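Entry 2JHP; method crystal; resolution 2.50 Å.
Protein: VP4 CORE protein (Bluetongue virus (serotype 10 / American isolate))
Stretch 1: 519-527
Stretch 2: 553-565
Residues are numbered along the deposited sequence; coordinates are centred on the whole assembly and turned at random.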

# COMPACT_ATOMS: atom_id res chain seq x y z
N ARG A 519 22.02 -13.17 0.05
CA ARG A 519 22.81 -12.07 -0.49
C ARG A 519 23.97 -11.77 0.46
O ARG A 519 25.12 -11.95 0.09
CB ARG A 519 21.92 -10.85 -0.77
CG ARG A 519 21.00 -11.03 -2.01
CD ARG A 519 19.67 -10.30 -1.91
NE ARG A 519 18.73 -11.03 -1.06
CZ ARG A 519 18.21 -10.56 0.06
NH1 ARG A 519 18.50 -9.33 0.49
NH2 ARG A 519 17.37 -11.32 0.76
N PHE A 520 23.64 -11.37 1.69
CA PHE A 520 24.58 -11.16 2.80
C PHE A 520 25.67 -10.14 2.48
O PHE A 520 26.84 -10.32 2.83
CB PHE A 520 25.19 -12.47 3.29
CG PHE A 520 24.18 -13.50 3.71
CD1 PHE A 520 24.11 -14.72 3.05
CD2 PHE A 520 23.29 -13.24 4.75
CE1 PHE A 520 23.18 -15.67 3.42
CE2 PHE A 520 22.34 -14.18 5.13
CZ PHE A 520 22.29 -15.40 4.46
N ILE A 521 25.25 -9.07 1.80
CA ILE A 521 26.16 -8.00 1.39
C ILE A 521 26.69 -7.28 2.63
O ILE A 521 25.93 -6.84 3.49
CB ILE A 521 25.47 -7.00 0.42
CG1 ILE A 521 24.97 -7.71 -0.86
CG2 ILE A 521 26.39 -5.83 0.09
CD1 ILE A 521 26.06 -8.40 -1.69
N GLY A 522 28.02 -7.20 2.72
CA GLY A 522 28.66 -6.52 3.82
C GLY A 522 29.01 -7.41 5.00
O GLY A 522 29.58 -6.93 5.99
N LEU A 523 28.70 -8.70 4.88
CA LEU A 523 28.92 -9.65 5.97
C LEU A 523 30.34 -9.61 6.56
O LEU A 523 30.51 -9.71 7.77
CB LEU A 523 28.56 -11.08 5.53
CG LEU A 523 28.51 -12.16 6.61
CD1 LEU A 523 27.36 -11.92 7.59
CD2 LEU A 523 28.39 -13.53 5.98
N ARG A 524 31.35 -9.46 5.70
CA ARG A 524 32.75 -9.46 6.17
C ARG A 524 33.06 -8.27 7.07
O ARG A 524 33.65 -8.41 8.13
CB ARG A 524 33.72 -9.48 4.99
CG ARG A 524 33.66 -10.77 4.20
CD ARG A 524 35.06 -11.22 3.84
NE ARG A 524 35.14 -12.67 3.67
CZ ARG A 524 36.21 -13.32 3.23
NH1 ARG A 524 37.31 -12.64 2.89
NH2 ARG A 524 36.20 -14.64 3.13
N VAL A 525 32.63 -7.09 6.63
CA VAL A 525 32.75 -5.87 7.42
C VAL A 525 32.00 -6.00 8.74
O VAL A 525 32.49 -5.58 9.79
CB VAL A 525 32.29 -4.63 6.63
CG1 VAL A 525 31.90 -3.50 7.55
CG2 VAL A 525 33.41 -4.20 5.68
N GLU A 526 30.84 -6.62 8.68
CA GLU A 526 30.00 -6.81 9.86
C GLU A 526 30.64 -7.72 10.92
O GLU A 526 30.38 -7.57 12.12
CB GLU A 526 28.62 -7.32 9.43
CG GLU A 526 27.72 -6.23 8.87
CD GLU A 526 27.16 -5.30 9.94
OE1 GLU A 526 27.31 -5.61 11.15
OE2 GLU A 526 26.58 -4.26 9.58
N SER A 527 31.46 -8.66 10.48
CA SER A 527 32.12 -9.55 11.42
C SER A 527 33.22 -8.79 12.15
O SER A 527 33.46 -9.00 13.34
CB SER A 527 32.68 -10.80 10.71
OG SER A 527 33.71 -10.47 9.80
N GLY A 553 30.19 -19.28 12.05
CA GLY A 553 30.49 -17.84 12.19
C GLY A 553 29.56 -17.01 11.32
O GLY A 553 29.16 -15.90 11.69
N HIS A 554 29.21 -17.57 10.17
CA HIS A 554 28.26 -16.98 9.24
C HIS A 554 26.90 -16.76 9.89
O HIS A 554 26.28 -15.73 9.69
CB HIS A 554 28.11 -17.91 8.04
CG HIS A 554 27.32 -17.33 6.92
ND1 HIS A 554 25.97 -17.05 7.02
CD2 HIS A 554 27.69 -16.99 5.66
CE1 HIS A 554 25.55 -16.55 5.87
NE2 HIS A 554 26.57 -16.50 5.03
N LEU A 555 26.44 -17.74 10.68
CA LEU A 555 25.13 -17.65 11.33
C LEU A 555 25.14 -16.68 12.51
O LEU A 555 24.20 -15.91 12.72
CB LEU A 555 24.64 -19.03 11.78
CG LEU A 555 23.17 -19.11 12.24
CD1 LEU A 555 22.19 -18.87 11.09
CD2 LEU A 555 22.90 -20.46 12.88
N TYR A 556 26.22 -16.76 13.29
CA TYR A 556 26.38 -15.96 14.49
C TYR A 556 26.48 -14.48 14.11
O TYR A 556 25.88 -13.63 14.77
CB TYR A 556 27.61 -16.42 15.28
CG TYR A 556 28.00 -15.49 16.41
CD1 TYR A 556 27.50 -15.67 17.70
CD2 TYR A 556 28.86 -14.41 16.18
CE1 TYR A 556 27.85 -14.81 18.73
CE2 TYR A 556 29.21 -13.54 17.19
CZ TYR A 556 28.71 -13.74 18.47
OH TYR A 556 29.09 -12.86 19.47
N VAL A 557 27.21 -14.20 13.04
CA VAL A 557 27.37 -12.82 12.59
C VAL A 557 26.07 -12.26 12.02
O VAL A 557 25.65 -11.17 12.41
CB VAL A 557 28.58 -12.64 11.63
CG1 VAL A 557 28.53 -11.29 10.94
CG2 VAL A 557 29.90 -12.78 12.41
N THR A 558 25.42 -13.02 11.13
CA THR A 558 24.16 -12.60 10.51
C THR A 558 23.13 -12.21 11.56
O THR A 558 22.53 -11.13 11.47
CB THR A 558 23.55 -13.68 9.57
OG1 THR A 558 23.59 -14.95 10.22
CG2 THR A 558 24.30 -13.76 8.25
N LEU A 559 22.94 -13.06 12.57
CA LEU A 559 22.04 -12.77 13.69
C LEU A 559 22.49 -11.59 14.58
O LEU A 559 21.73 -10.64 14.83
CB LEU A 559 21.86 -14.01 14.55
CG LEU A 559 20.90 -15.08 14.04
CD1 LEU A 559 21.01 -16.31 14.92
CD2 LEU A 559 19.48 -14.55 14.00
N MET A 560 23.73 -11.66 15.05
CA MET A 560 24.26 -10.73 16.03
C MET A 560 24.44 -9.33 15.45
O MET A 560 24.38 -8.36 16.18
CB MET A 560 25.57 -11.27 16.59
CG MET A 560 26.03 -10.66 17.90
SD MET A 560 25.03 -11.12 19.32
CE MET A 560 25.46 -12.84 19.50
N SER A 561 24.62 -9.24 14.13
CA SER A 561 24.81 -7.94 13.48
C SER A 561 23.56 -7.07 13.48
O SER A 561 23.66 -5.84 13.51
CB SER A 561 25.30 -8.12 12.04
OG SER A 561 24.32 -8.74 11.25
N GLY A 562 22.38 -7.70 13.45
CA GLY A 562 21.11 -6.99 13.34
C GLY A 562 20.93 -6.34 11.98
O GLY A 562 20.04 -5.52 11.77
N ALA A 563 21.79 -6.73 11.04
CA ALA A 563 21.85 -6.12 9.73
C ALA A 563 21.06 -6.87 8.64
O ALA A 563 20.79 -6.31 7.58
CB ALA A 563 23.30 -5.94 9.31
N TYR A 564 20.70 -8.13 8.91
CA TYR A 564 20.03 -8.98 7.89
C TYR A 564 18.70 -9.57 8.33
O TYR A 564 18.47 -9.83 9.52
CB TYR A 564 20.95 -10.10 7.38
CG TYR A 564 22.32 -9.59 7.01
CD1 TYR A 564 23.39 -9.71 7.89
CD2 TYR A 564 22.53 -8.92 5.79
CE1 TYR A 564 24.64 -9.22 7.57
CE2 TYR A 564 23.80 -8.43 5.47
CZ TYR A 564 24.83 -8.58 6.36
OH TYR A 564 26.05 -8.09 6.02
N VAL A 565 17.82 -9.77 7.34
CA VAL A 565 16.61 -10.57 7.51
C VAL A 565 16.53 -11.62 6.42
O VAL A 565 16.26 -11.30 5.27
CB VAL A 565 15.31 -9.71 7.45
CG1 VAL A 565 14.09 -10.60 7.62
CG2 VAL A 565 15.34 -8.60 8.49

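Where two helices cross steeply, side chains, and the turn beside each helix, must bridge the gap between their axes. The VP4 core protein of bluetongue virus offers a compact example. The helix that begins at Leu-523 and the helix that runs through residues 553-561 meet at 79°, with their axes no closer than 9.7 Å. The nearest CA pairs in register range from 5.9 Å, between Ser-527 CA and Val-557 CA, to 7.2 Å, between Phe-520 CA and Tyr-564 CA. The space between is filled by side chains, and of the residues that bury 553 Å² between the two stretches, Tyr-564, Leu-523 and Phe-520 have the most surface covered.

Tyr-564 covers the most surface. It lies beyond the end of its helix, after Gly-562 has broken the helical path with a positive phi, and its CA-to-CB bond points toward the other stretch. There the ring reaches a type II beta turn running from Phe-520 to Leu-523, closed by a backbone hydrogen bond from Leu-523 N to Phe-520 O (3.2 Å). Within this turn the carbonyl of Ile-521 accepts a hydrogen bond from the phenol, with Tyr-564 OH 2.8 Å from Ile-521 O. The hydroxyl, Tyr-564 OH, is also 2.9 Å from Leu-523 N, but the angle is too poor for a hydrogen bond. The polar tip of the tyrosine is thus fixed at the start of a helix, where Gly-522 occupies the N-cap position with a backbone conformation that itself calls for glycine.

Leu-523 follows the cap, and although its CA-to-CB bond points sideways, the end of the side chain comes nearer to the partner. Its two methyls have different neighbours. Leu-523 CD1 sits among apolar groups, 3.6 Å from Val-557 CG1, 3.6 Å from Thr-558 CG2 and 3.8 Å from Tyr-564 CE1. Leu-523 CD2 instead lies over the face of the imidazole, 3.8 Å from the centroid of the His-554 ring, a CH-pi contact in which a weakly polarised methyl meets the ring's pi electrons.

Phe-520 completes the set by joining two aromatic partners. The edge of His-554 is directed at the phenylalanine face, with planes at 90° and Phe-520 CE1 3.5 Å from His-554 CE1. In turn the edge of Phe-520 is directed at the face of Tyr-564, the centroids of the two rings 6.0 Å apart. Each pairing sets the slightly positive rim of one ring against the electron-rich face of the next, so the phenylalanine serves one neighbour with its face and the other with its edge.

Farther along the first helix the contact continues through Glu-526 and Ser-527. The CA-to-CB bond of Glu-526 points toward the partner, and its carboxylate meets carbon rather than a donor: Glu-526 OE1 is 3.3 Å from Ser-561 CB and Glu-526 OE2 3.7 Å from Ala-563 CB. Ser-527 adds a van der Waals contact, its CB 3.8 Å from Val-557 CG2, while its hydroxyl turns back to its own helix, Ser-527 OG donating to Arg-524 O at 2.7 Å.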